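Arf-GAP (Mus musculus, PDB 5C79) acts as a phosphatidylinositol 4,5-bisphosphate-dependent GTPase-activating protein for Arf1, its PH domain binding anionic phospholipids cooperatively. Local coordinates at residues L46-S49 against V55-R58; Q57-A62 against S71-N76; S98-S103 against T107-A112. All coordinates share one frame; numbering follows the deposited sequence.

Contact 1 (L46-S49 against V55-R58). With PBU ((2R)-3-{[(R)-hydroxy{[(1R,2R,3S,4R,5R,6S)-2,3,6-trihydroxy-4,5-bis(phosphonooxy)cyclohexyl]oxy}phosphoryl]oxy}propane-1 ,2-diyl dibutanoate), chain C.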
loop_
_atom_site.group_PDB
_atom_site.type_symbol
_atom_site.label_atom_id
_atom_site.label_comp_id
_atom_site.label_asym_id
_atom_site.label_seq_id
_atom_site.Cartn_x
_atom_site.Cartn_y
_atom_site.Cartn_z
ATOM N N LEU A 46 -6.020 5.632 2.643
ATOM C CA LEU A 46 -7.308 5.228 3.225
ATOM C C LEU A 46 -7.335 3.691 3.201
ATOM O O LEU A 46 -7.061 3.108 2.176
ATOM C CB LEU A 46 -8.476 5.809 2.427
ATOM C CG LEU A 46 -8.569 7.321 2.392
ATOM C CD1 LEU A 46 -9.649 7.760 1.425
ATOM C CD2 LEU A 46 -8.872 7.826 3.798
ATOM N N LYS A 47 -7.658 3.075 4.336
ATOM C CA LYS A 47 -7.793 1.613 4.451
ATOM C C LYS A 47 -9.221 1.315 4.838
ATOM O O LYS A 47 -9.699 1.834 5.832
ATOM C CB LYS A 47 -6.832 1.055 5.468
ATOM C CG LYS A 47 -7.131 -0.438 5.763
ATOM C CD LYS A 47 -6.235 -1.129 6.739
ATOM C CE LYS A 47 -6.326 -0.620 8.153
ATOM N NZ LYS A 47 -7.460 -1.046 9.007
ATOM N N LYS A 48 -9.915 0.505 4.045
ATOM C CA LYS A 48 -11.334 0.209 4.322
ATOM C C LYS A 48 -11.469 -0.719 5.529
ATOM O O LYS A 48 -10.802 -1.771 5.581
ATOM C CB LYS A 48 -12.028 -0.432 3.128
ATOM C CG LYS A 48 -13.543 -0.316 3.238
ATOM C CD LYS A 48 -14.284 -0.914 2.067
ATOM C CE LYS A 48 -14.207 -0.098 0.789
ATOM N NZ LYS A 48 -14.944 1.194 0.919
ATOM N N SER A 49 -12.309 -0.331 6.493
ATOM C CA SER A 49 -12.691 -1.215 7.582
ATOM C C SER A 49 -13.666 -2.272 7.045
ATOM O O SER A 49 -14.150 -2.187 5.920
ATOM C CB SER A 49 -13.359 -0.450 8.720
ATOM O OG SER A 49 -14.648 -0.003 8.353
ATOM N N VAL A 55 -16.047 1.549 6.418
ATOM C CA VAL A 55 -15.683 2.925 6.074
ATOM C C VAL A 55 -14.201 3.043 5.756
ATOM O O VAL A 55 -13.382 2.288 6.261
ATOM C CB VAL A 55 -16.032 3.937 7.190
ATOM C CG1 VAL A 55 -17.541 4.032 7.339
ATOM C CG2 VAL A 55 -15.365 3.579 8.496
ATOM N N TRP A 56 -13.867 4.072 4.995
ATOM C CA TRP A 56 -12.472 4.372 4.713
ATOM C C TRP A 56 -11.853 5.061 5.933
ATOM O O TRP A 56 -12.466 5.996 6.492
ATOM C CB TRP A 56 -12.360 5.307 3.530
ATOM C CG TRP A 56 -12.720 4.695 2.225
ATOM C CD1 TRP A 56 -13.821 4.967 1.452
ATOM C CD2 TRP A 56 -11.984 3.683 1.525
ATOM N NE1 TRP A 56 -13.806 4.176 0.314
ATOM C CE2 TRP A 56 -12.674 3.405 0.321
ATOM C CE3 TRP A 56 -10.792 3.027 1.780
ATOM C CZ2 TRP A 56 -12.197 2.472 -0.614
ATOM C CZ3 TRP A 56 -10.332 2.091 0.887
ATOM C CH2 TRP A 56 -11.039 1.791 -0.294
ATOM N N GLN A 57 -10.688 4.599 6.340
ATOM C CA GLN A 57 -9.987 5.134 7.498
ATOM C C GLN A 57 -8.562 5.455 7.131
ATOM O O GLN A 57 -7.813 4.597 6.624
ATOM C CB GLN A 57 -10.026 4.171 8.695
ATOM C CG GLN A 57 -11.455 3.830 9.093
ATOM C CD GLN A 57 -11.556 2.890 10.264
ATOM O OE1 GLN A 57 -11.021 1.798 10.253
ATOM N NE2 GLN A 57 -12.302 3.306 11.280
ATOM N N ARG A 58 -8.158 6.692 7.403
ATOM C CA ARG A 58 -6.814 7.135 7.026
ATOM C C ARG A 58 -5.745 6.528 7.931
ATOM O O ARG A 58 -5.822 6.592 9.168
ATOM C CB ARG A 58 -6.718 8.670 7.040
ATOM C CG ARG A 58 -5.405 9.142 6.452
ATOM C CD ARG A 58 -5.455 10.550 5.938
ATOM N NE ARG A 58 -5.576 11.443 7.070
ATOM C CZ ARG A 58 -5.942 12.720 6.972
ATOM N NH1 ARG A 58 -6.266 13.275 5.785
ATOM N NH2 ARG A 58 -6.017 13.443 8.078
HETATM P P1 PBU C . -13.072 1.291 14.656
HETATM P P4 PBU C . -8.956 -4.002 10.352
HETATM P P5 PBU C . -6.419 -0.578 12.768
HETATM C "C3'" PBU C . -15.438 1.050 15.715
HETATM C "C2'" PBU C . -16.002 -0.276 16.170
HETATM O "O2'" PBU C . -17.057 -0.677 15.278
HETATM C "C1'" PBU C . -16.375 -0.159 17.655
HETATM O "O1'" PBU C . -15.988 -1.369 18.290
HETATM C C1 PBU C . -11.435 -0.369 13.292
HETATM O O1 PBU C . -12.145 -0.041 14.489
HETATM C C2 PBU C . -12.156 -1.456 12.460
HETATM O O2 PBU C . -12.394 -2.702 13.119
HETATM C C3 PBU C . -11.316 -1.828 11.280
HETATM O O3 PBU C . -11.958 -2.903 10.543
HETATM C C4 PBU C . -9.914 -2.158 11.807
HETATM O O4 PBU C . -9.185 -2.484 10.692
HETATM C C5 PBU C . -9.144 -1.057 12.486
HETATM O O5 PBU C . -7.802 -1.412 12.921
HETATM C C6 PBU C . -9.984 -0.717 13.681
HETATM O O6 PBU C . -9.307 0.367 14.253
HETATM C C7 PBU C . -18.301 0.101 15.313
HETATM O O7 PBU C . -18.379 1.189 14.766
HETATM C C8 PBU C . -19.517 -0.496 15.985
HETATM C C9 PBU C . -20.243 -1.344 14.955
HETATM C C10 PBU C . -19.256 -2.308 14.335
HETATM C C11 PBU C . -15.035 -1.448 19.383
HETATM O O11 PBU C . -14.160 -0.611 19.522
HETATM C C12 PBU C . -15.170 -2.598 20.343
HETATM C C13 PBU C . -16.592 -2.584 20.892
HETATM C C14 PBU C . -17.554 -3.311 19.978
HETATM O O41 PBU C . -10.142 -4.649 9.646
HETATM O O42 PBU C . -8.459 -4.536 11.684
HETATM O O43 PBU C . -7.936 -3.847 9.259
HETATM O O51 PBU C . -5.449 -1.746 12.858
HETATM O O52 PBU C . -6.547 -0.056 11.342
HETATM O O53 PBU C . -6.166 0.538 13.691
HETATM O OP1 PBU C . -14.030 0.940 15.866
HETATM O OP2 PBU C . -13.803 1.529 13.346
HETATM O OP3 PBU C . -12.296 2.417 15.285
HETATM O O HOH W 1 -9.554 0.564 8.358
#
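Val55 and Ser49 join where the two strands of this hairpin reach their connecting loop, and they do so through two nearly straight bonds. Ser49 N donates to Val55 O at 2.8 Å, while Val55 N gives its hydrogen to Ser49 OG (N-H...O 172°). With chi1 at 71°, OG of Ser49 sits between its own backbone N and carbonyl carbon, where it faces Val55 and also bonds to Arg53 O within the loop. One residue on, Trp56 forms a non-hydrogen-bonded pair with Lys48. The lysine chain folds back at its last two torsions and lays its end over one face of the indole: Lys48 NZ lies 3.6 Å from the centroid of the five-membered ring of Trp56, a cation-pi contact, and CE sits above the six-membered ring in a CH-pi contact. CB of Leu46 meets the same indole at Trp56 CE3, 3.7 Å away. Gln57 then pairs with Lys47 through both backbone bonds, the tighter being Lys47 N to Gln57 O at 2.8 Å. On this side of the sheet the two side chains converge on one water, which donates to Lys47 O and Gln57 OE1 and accepts from Lys47 NZ. Lys47 NZ also donates to phosphate oxygens O43 and O52 of the bound lipid, the latter at 2.7 Å, and Gln57 NE2 donates to OP2 at 3.1 Å. Arg58 closes the segment, its CB 4.0 Å from CD2 of Leu46. Lysine and glutamine on one face, grasping phosphates beside the first hairpin loop, form part of the canonical phosphoinositide site of a PH domain.

Contact 2 (Q57-A62 against S71-N76). With PBU ((2R)-3-{[(R)-hydroxy{[(1R,2R,3S,4R,5R,6S)-2,3,6-trihydroxy-4,5-bis(phosphonooxy)cyclohexyl]oxy}phosphoryl]oxy}propane-1 ,2-diyl dibutanoate), chain C.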
loop_
_atom_site.group_PDB
_atom_site.type_symbol
_atom_site.label_atom_id
_atom_site.label_comp_id
_atom_site.label_asym_id
_atom_site.label_seq_id
_atom_site.Cartn_x
_atom_site.Cartn_y
_atom_site.Cartn_z
ATOM N N GLN A 57 -10.688 4.599 6.340
ATOM C CA GLN A 57 -9.987 5.134 7.498
ATOM C C GLN A 57 -8.562 5.455 7.131
ATOM O O GLN A 57 -7.813 4.597 6.624
ATOM C CB GLN A 57 -10.026 4.171 8.695
ATOM C CG GLN A 57 -11.455 3.830 9.093
ATOM C CD GLN A 57 -11.556 2.890 10.264
ATOM O OE1 GLN A 57 -11.021 1.798 10.253
ATOM N NE2 GLN A 57 -12.302 3.306 11.280
ATOM N N ARG A 58 -8.158 6.692 7.403
ATOM C CA ARG A 58 -6.814 7.135 7.026
ATOM C C ARG A 58 -5.745 6.528 7.931
ATOM O O ARG A 58 -5.822 6.592 9.168
ATOM C CB ARG A 58 -6.718 8.670 7.040
ATOM C CG ARG A 58 -5.405 9.142 6.452
ATOM C CD ARG A 58 -5.455 10.550 5.938
ATOM N NE ARG A 58 -5.576 11.443 7.070
ATOM C CZ ARG A 58 -5.942 12.720 6.972
ATOM N NH1 ARG A 58 -6.266 13.275 5.785
ATOM N NH2 ARG A 58 -6.017 13.443 8.078
ATOM N N ARG A 59 -4.724 5.968 7.318
ATOM C CA ARG A 59 -3.602 5.381 8.041
ATOM C C ARG A 59 -2.254 5.849 7.520
ATOM O O ARG A 59 -2.050 6.042 6.316
ATOM C CB ARG A 59 -3.670 3.858 7.948
ATOM C CG ARG A 59 -4.921 3.268 8.554
ATOM C CD ARG A 59 -4.908 3.439 10.059
ATOM N NE ARG A 59 -6.098 2.856 10.698
ATOM C CZ ARG A 59 -7.166 3.527 11.154
ATOM N NH1 ARG A 59 -7.300 4.841 11.035
ATOM N NH2 ARG A 59 -8.156 2.846 11.748
ATOM N N LYS A 60 -1.328 6.064 8.439
ATOM C CA LYS A 60 0.043 6.391 8.083
ATOM C C LYS A 60 0.675 5.127 7.493
ATOM O O LYS A 60 0.612 4.079 8.109
ATOM C CB LYS A 60 0.828 6.792 9.336
ATOM C CG LYS A 60 2.210 7.327 9.041
ATOM C CD LYS A 60 3.085 7.451 10.292
ATOM C CE LYS A 60 4.514 7.000 10.002
ATOM N NZ LYS A 60 5.324 6.947 11.252
ATOM N N CYS A 61 1.254 5.246 6.303
ATOM C CA CYS A 61 1.871 4.128 5.579
ATOM C C CYS A 61 3.240 4.542 5.085
ATOM O O CYS A 61 3.440 5.681 4.700
ATOM C CB CYS A 61 1.005 3.739 4.379
ATOM S SG CYS A 61 -0.541 2.984 4.862
ATOM N N ALA A 62 4.164 3.597 5.069
ATOM C CA ALA A 62 5.487 3.858 4.525
ATOM C C ALA A 62 6.030 2.602 3.838
ATOM O O ALA A 62 5.830 1.492 4.333
ATOM C CB ALA A 62 6.437 4.312 5.618
ATOM N N SER A 71 0.433 1.753 9.759
ATOM C CA SER A 71 0.236 2.155 11.148
ATOM C C SER A 71 -1.166 1.842 11.569
ATOM O O SER A 71 -2.094 1.762 10.779
ATOM C CB SER A 71 0.571 3.627 11.365
ATOM O OG SER A 71 1.937 3.862 11.044
ATOM N N HIS A 72 -1.316 1.571 12.857
ATOM C CA HIS A 72 -2.642 1.434 13.434
ATOM C C HIS A 72 -3.169 2.829 13.803
ATOM O O HIS A 72 -2.457 3.829 13.719
ATOM C CB HIS A 72 -2.591 0.527 14.661
ATOM C CG HIS A 72 -2.010 -0.811 14.385
ATOM N ND1 HIS A 72 -2.718 -1.828 13.794
ATOM C CD2 HIS A 72 -0.773 -1.298 14.616
ATOM C CE1 HIS A 72 -1.940 -2.896 13.675
ATOM N NE2 HIS A 72 -0.759 -2.596 14.168
ATOM N N ALA A 73 -4.424 2.873 14.185
ATOM C CA ALA A 73 -5.063 4.136 14.617
ATOM C C ALA A 73 -4.375 4.695 15.878
ATOM O O ALA A 73 -4.083 5.893 15.994
ATOM C CB ALA A 73 -6.540 3.890 14.885
ATOM N N THR A 74 -4.125 3.792 16.814
ATOM C CA THR A 74 -3.317 4.089 18.006
ATOM C C THR A 74 -1.854 4.098 17.576
ATOM O O THR A 74 -1.380 3.132 16.971
ATOM C CB THR A 74 -3.573 3.104 19.160
ATOM O OG1 THR A 74 -4.977 3.097 19.449
ATOM C CG2 THR A 74 -2.799 3.530 20.432
ATOM N N SER A 75 -1.164 5.196 17.879
ATOM C CA SER A 75 0.123 5.506 17.230
ATOM C C SER A 75 1.336 4.914 17.989
ATOM O O SER A 75 2.417 4.776 17.415
ATOM C CB SER A 75 0.232 7.025 16.909
ATOM O OG SER A 75 0.876 7.798 17.907
ATOM N N ASN A 76 1.141 4.520 19.249
ATOM C CA ASN A 76 2.168 3.781 20.014
ATOM C C ASN A 76 2.083 2.252 19.894
ATOM O O ASN A 76 2.877 1.545 20.509
ATOM C CB ASN A 76 2.183 4.207 21.482
ATOM C CG ASN A 76 3.595 4.209 22.068
ATOM O OD1 ASN A 76 4.270 5.248 22.167
ATOM N ND2 ASN A 76 4.059 3.025 22.422
HETATM P P1 PBU C . -13.072 1.291 14.656
HETATM P P4 PBU C . -8.956 -4.002 10.352
HETATM P P5 PBU C . -6.419 -0.578 12.768
HETATM C "C3'" PBU C . -15.438 1.050 15.715
HETATM C "C2'" PBU C . -16.002 -0.276 16.170
HETATM O "O2'" PBU C . -17.057 -0.677 15.278
HETATM C "C1'" PBU C . -16.375 -0.159 17.655
HETATM O "O1'" PBU C . -15.988 -1.369 18.290
HETATM C C1 PBU C . -11.435 -0.369 13.292
HETATM O O1 PBU C . -12.145 -0.041 14.489
HETATM C C2 PBU C . -12.156 -1.456 12.460
HETATM O O2 PBU C . -12.394 -2.702 13.119
HETATM C C3 PBU C . -11.316 -1.828 11.280
HETATM O O3 PBU C . -11.958 -2.903 10.543
HETATM C C4 PBU C . -9.914 -2.158 11.807
HETATM O O4 PBU C . -9.185 -2.484 10.692
HETATM C C5 PBU C . -9.144 -1.057 12.486
HETATM O O5 PBU C . -7.802 -1.412 12.921
HETATM C C6 PBU C . -9.984 -0.717 13.681
HETATM O O6 PBU C . -9.307 0.367 14.253
HETATM C C7 PBU C . -18.301 0.101 15.313
HETATM O O7 PBU C . -18.379 1.189 14.766
HETATM C C8 PBU C . -19.517 -0.496 15.985
HETATM C C9 PBU C . -20.243 -1.344 14.955
HETATM C C10 PBU C . -19.256 -2.308 14.335
HETATM C C11 PBU C . -15.035 -1.448 19.383
HETATM O O11 PBU C . -14.160 -0.611 19.522
HETATM C C12 PBU C . -15.170 -2.598 20.343
HETATM C C13 PBU C . -16.592 -2.584 20.892
HETATM C C14 PBU C . -17.554 -3.311 19.978
HETATM O O41 PBU C . -10.142 -4.649 9.646
HETATM O O42 PBU C . -8.459 -4.536 11.684
HETATM O O43 PBU C . -7.936 -3.847 9.259
HETATM O O51 PBU C . -5.449 -1.746 12.858
HETATM O O52 PBU C . -6.547 -0.056 11.342
HETATM O O53 PBU C . -6.166 0.538 13.691
HETATM O OP1 PBU C . -14.030 0.940 15.866
HETATM O OP2 PBU C . -13.803 1.529 13.346
HETATM O OP3 PBU C . -12.296 2.417 15.285
HETATM O O HOH W 2 3.578 3.522 8.793
HETATM O O HOH W 3 -2.158 5.668 11.174
#
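Ser71 N donates to Lys60 O at 2.9 Å, nearly in line with the carbonyl, and this is the direct backbone bond between strand and loop. Water extends it: one molecule accepts from Lys60 N and donates to His72 O, and another bonds to Ser71 OG and weakly to Lys60 O. Packing contact is slight. CB of Lys60 lies 3.6 Å from Ser71 OG, and the methyl of Ala73 sits over the rim of one face of the Arg59 guanidinium, with Gln57 CB over the rim of the opposite one. The lipid-binding hydrogen bonds converge on the 5-phosphate. Arg59, bent at chi2 (-69°), brings NE to O52 at 3.0 Å, with a weak second bond from NH2, while its NH1 is tied back to Arg58 O. From the loop, His72 ND1 meets O51 in its ring plane at 2.9 Å (N-H...O 176°), and Ala73 N donates to O53 at 3.0 Å. A leucine in place of Arg59 would probably leave O52 without its guanidinium partner and the phosphate charge less well balanced. The loop of Ser71 to Asn76 follows strand 67-70 and leads to strand 80-83, flanking strand 56-64 on the side away from strand 41-48.

Contact 3 (S98-S103 against T107-A112)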
loop_
_atom_site.group_PDB
_atom_site.type_symbol
_atom_site.label_atom_id
_atom_site.label_comp_id
_atom_site.label_asym_id
_atom_site.label_seq_id
_atom_site.Cartn_x
_atom_site.Cartn_y
_atom_site.Cartn_z
ATOM N N SER A 98 -8.467 3.667 -6.138
ATOM C CA SER A 98 -8.516 2.531 -5.237
ATOM C C SER A 98 -7.602 1.433 -5.747
ATOM O O SER A 98 -7.512 1.202 -6.949
ATOM C CB SER A 98 -9.912 1.952 -5.087
ATOM O OG SER A 98 -10.820 2.960 -4.631
ATOM N N PHE A 99 -6.981 0.716 -4.822
ATOM C CA PHE A 99 -6.303 -0.526 -5.179
ATOM C C PHE A 99 -6.328 -1.485 -4.013
ATOM O O PHE A 99 -6.355 -1.074 -2.872
ATOM C CB PHE A 99 -4.849 -0.281 -5.614
ATOM C CG PHE A 99 -3.975 0.342 -4.567
ATOM C CD1 PHE A 99 -3.991 1.703 -4.340
ATOM C CD2 PHE A 99 -3.073 -0.450 -3.833
ATOM C CE1 PHE A 99 -3.135 2.272 -3.374
ATOM C CE2 PHE A 99 -2.230 0.109 -2.901
ATOM C CZ PHE A 99 -2.264 1.461 -2.663
ATOM N N ASP A 100 -6.269 -2.774 -4.330
ATOM C CA ASP A 100 -6.086 -3.791 -3.328
ATOM C C ASP A 100 -4.627 -4.200 -3.218
ATOM O O ASP A 100 -3.888 -4.224 -4.215
ATOM C CB ASP A 100 -6.926 -5.014 -3.690
ATOM C CG ASP A 100 -8.397 -4.815 -3.476
ATOM O OD1 ASP A 100 -8.821 -3.749 -2.984
ATOM O OD2 ASP A 100 -9.147 -5.757 -3.846
ATOM N N LEU A 101 -4.250 -4.578 -2.011
ATOM C CA LEU A 101 -2.990 -5.292 -1.751
ATOM C C LEU A 101 -3.289 -6.661 -1.177
ATOM O O LEU A 101 -3.779 -6.817 -0.034
ATOM C CB LEU A 101 -2.080 -4.499 -0.822
ATOM C CG LEU A 101 -0.665 -5.055 -0.694
ATOM C CD1 LEU A 101 0.106 -4.928 -1.993
ATOM C CD2 LEU A 101 0.042 -4.302 0.392
ATOM N N ILE A 102 -3.060 -7.675 -2.016
ATOM C CA ILE A 102 -3.359 -9.054 -1.664
ATOM C C ILE A 102 -2.134 -9.621 -0.951
ATOM O O ILE A 102 -1.048 -9.725 -1.519
ATOM C CB ILE A 102 -3.687 -9.906 -2.913
ATOM C CG1 ILE A 102 -4.809 -9.226 -3.705
ATOM C CG2 ILE A 102 -4.102 -11.313 -2.496
ATOM C CD1 ILE A 102 -4.980 -9.754 -5.111
ATOM N N SER A 103 -2.306 -9.947 0.319
ATOM C CA SER A 103 -1.270 -10.642 1.064
ATOM C C SER A 103 -1.700 -12.094 1.281
ATOM O O SER A 103 -2.823 -12.474 1.042
ATOM C CB SER A 103 -0.933 -9.927 2.384
ATOM O OG SER A 103 -1.895 -10.186 3.363
ATOM N N THR A 107 -6.594 -9.540 2.251
ATOM C CA THR A 107 -6.560 -8.508 1.203
ATOM C C THR A 107 -6.866 -7.148 1.829
ATOM O O THR A 107 -7.909 -6.976 2.412
ATOM C CB THR A 107 -7.527 -8.840 0.061
ATOM O OG1 THR A 107 -7.060 -10.032 -0.580
ATOM C CG2 THR A 107 -7.570 -7.730 -0.971
ATOM N N TYR A 108 -5.929 -6.221 1.719
ATOM C CA TYR A 108 -6.128 -4.844 2.113
ATOM C C TYR A 108 -6.801 -4.065 0.997
ATOM O O TYR A 108 -6.410 -4.202 -0.170
ATOM C CB TYR A 108 -4.792 -4.217 2.455
ATOM C CG TYR A 108 -4.218 -4.658 3.758
ATOM C CD1 TYR A 108 -3.383 -5.788 3.840
ATOM C CD2 TYR A 108 -4.475 -3.940 4.920
ATOM C CE1 TYR A 108 -2.860 -6.183 5.069
ATOM C CE2 TYR A 108 -3.923 -4.326 6.136
ATOM C CZ TYR A 108 -3.149 -5.462 6.210
ATOM O OH TYR A 108 -2.588 -5.766 7.451
ATOM N N HIS A 109 -7.824 -3.270 1.331
ATOM C CA HIS A 109 -8.487 -2.408 0.340
ATOM C C HIS A 109 -8.034 -1.004 0.645
ATOM O O HIS A 109 -8.375 -0.475 1.710
ATOM C CB HIS A 109 -10.007 -2.471 0.402
ATOM C CG HIS A 109 -10.519 -3.858 0.311
ATOM N ND1 HIS A 109 -10.361 -4.622 -0.825
ATOM C CD2 HIS A 109 -11.096 -4.662 1.231
ATOM C CE1 HIS A 109 -10.872 -5.821 -0.622
ATOM N NE2 HIS A 109 -11.323 -5.875 0.619
ATOM N N PHE A 110 -7.278 -0.411 -0.276
ATOM C CA PHE A 110 -6.731 0.930 -0.079
ATOM C C PHE A 110 -7.347 1.913 -1.053
ATOM O O PHE A 110 -7.835 1.530 -2.115
ATOM C CB PHE A 110 -5.216 0.957 -0.297
ATOM C CG PHE A 110 -4.410 0.253 0.767
ATOM C CD1 PHE A 110 -4.444 0.668 2.097
ATOM C CD2 PHE A 110 -3.590 -0.825 0.440
ATOM C CE1 PHE A 110 -3.669 0.052 3.053
ATOM C CE2 PHE A 110 -2.815 -1.455 1.391
ATOM C CZ PHE A 110 -2.855 -1.032 2.716
ATOM N N GLN A 111 -7.314 3.176 -0.679
ATOM C CA GLN A 111 -7.632 4.278 -1.603
ATOM C C GLN A 111 -6.646 5.401 -1.407
ATOM O O GLN A 111 -6.386 5.839 -0.271
ATOM C CB GLN A 111 -9.087 4.711 -1.471
ATOM C CG GLN A 111 -9.518 5.726 -2.504
ATOM C CD GLN A 111 -10.978 6.081 -2.415
ATOM O OE1 GLN A 111 -11.348 7.168 -1.960
ATOM N NE2 GLN A 111 -11.825 5.175 -2.893
ATOM N N ALA A 112 -6.079 5.879 -2.517
ATOM C CA ALA A 112 -5.206 7.048 -2.481
ATOM C C ALA A 112 -6.039 8.339 -2.506
ATOM O O ALA A 112 -7.222 8.333 -2.797
ATOM C CB ALA A 112 -4.259 7.032 -3.675
HETATM O O HOH W 4 -9.522 -0.870 -2.794
#
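Phe110 drops its CB onto one face of the Phe99 ring, 3.9 Å from the centroid and 15° off the ring normal. The two aromatic planes are inclined at 42°, with Phe99 CE2 reaching Phe110 CD2 at 3.7 Å. Phe99 holds CG between its backbone N and carbonyl carbon (chi1 61°), which swings the ring in toward the partner strand. Leu101 CB meets the edge of the Phe110 ring at CE2, 3.8 Å away, so a leucine and two phenylalanines pack together on one side of the hairpin. The other side is largely polar. His109 ND1 donates to Asp100 OD1 at 2.8 Å; the oxygen lies in the imidazole plane, yet the donor comes from above the carboxylate plane, and the negative charge would probably steady the tautomer that carries the proton on ND1. Further along, Gln111 NE2 gives a hydrogen to Ser98 OG at 3.0 Å, close to its amide plane, and that hydroxyl is also bonded to Asp95. Ile102, the apolar exception on this side, lies alongside Thr107 near the turn.

Strands 98-103 and 106-111 form an antiparallel beta hairpin, its side chains alternating between the faces, within the strongly bent sheet of the PH fold, whose concave interior receives the apolar row. Paired backbone bonds fix the register: Phe110 N meets Phe99 O at 2.8 Å, and Tyr108 N meets Leu101 O at the same distance, each answered by a return bond. Farther out, Leu45 packs on both phenylalanines from strand 41-48, while Leu68 and Leu82 lie against Leu101. Tyr108 rests on Ile70 and Ala80 and takes a cation-pi contact from Arg106, an arginine that itself bonds to the bound lipid.

How the contacts relate
Contact 3 is the most central, about 6 Å from the centre of the chain to its own centre, and buries aromatic and aliphatic side chains on one face, its polar face being more open. Contacts 1 and 2 are centred about 12 Å out: contact 1 combines strand pairing with lipid binding, and contact 2 is a surface contact. Their segments overlap at Gln57 and Arg58, which pair across contact 1 but do not meet the loop in contact 2. Contact 1 gives the lipid Lys47 and Gln57 from its strands; contact 2 gives Arg59 from a strand, with His72 and Ala73 from a loop. Between contacts 1 and 3, Gln111 N probably donates to Leu46 O, 2.9 Å away. Contacts 2 and 3 do not touch, although both reach the same sheet, contact 2 through strand 56-64.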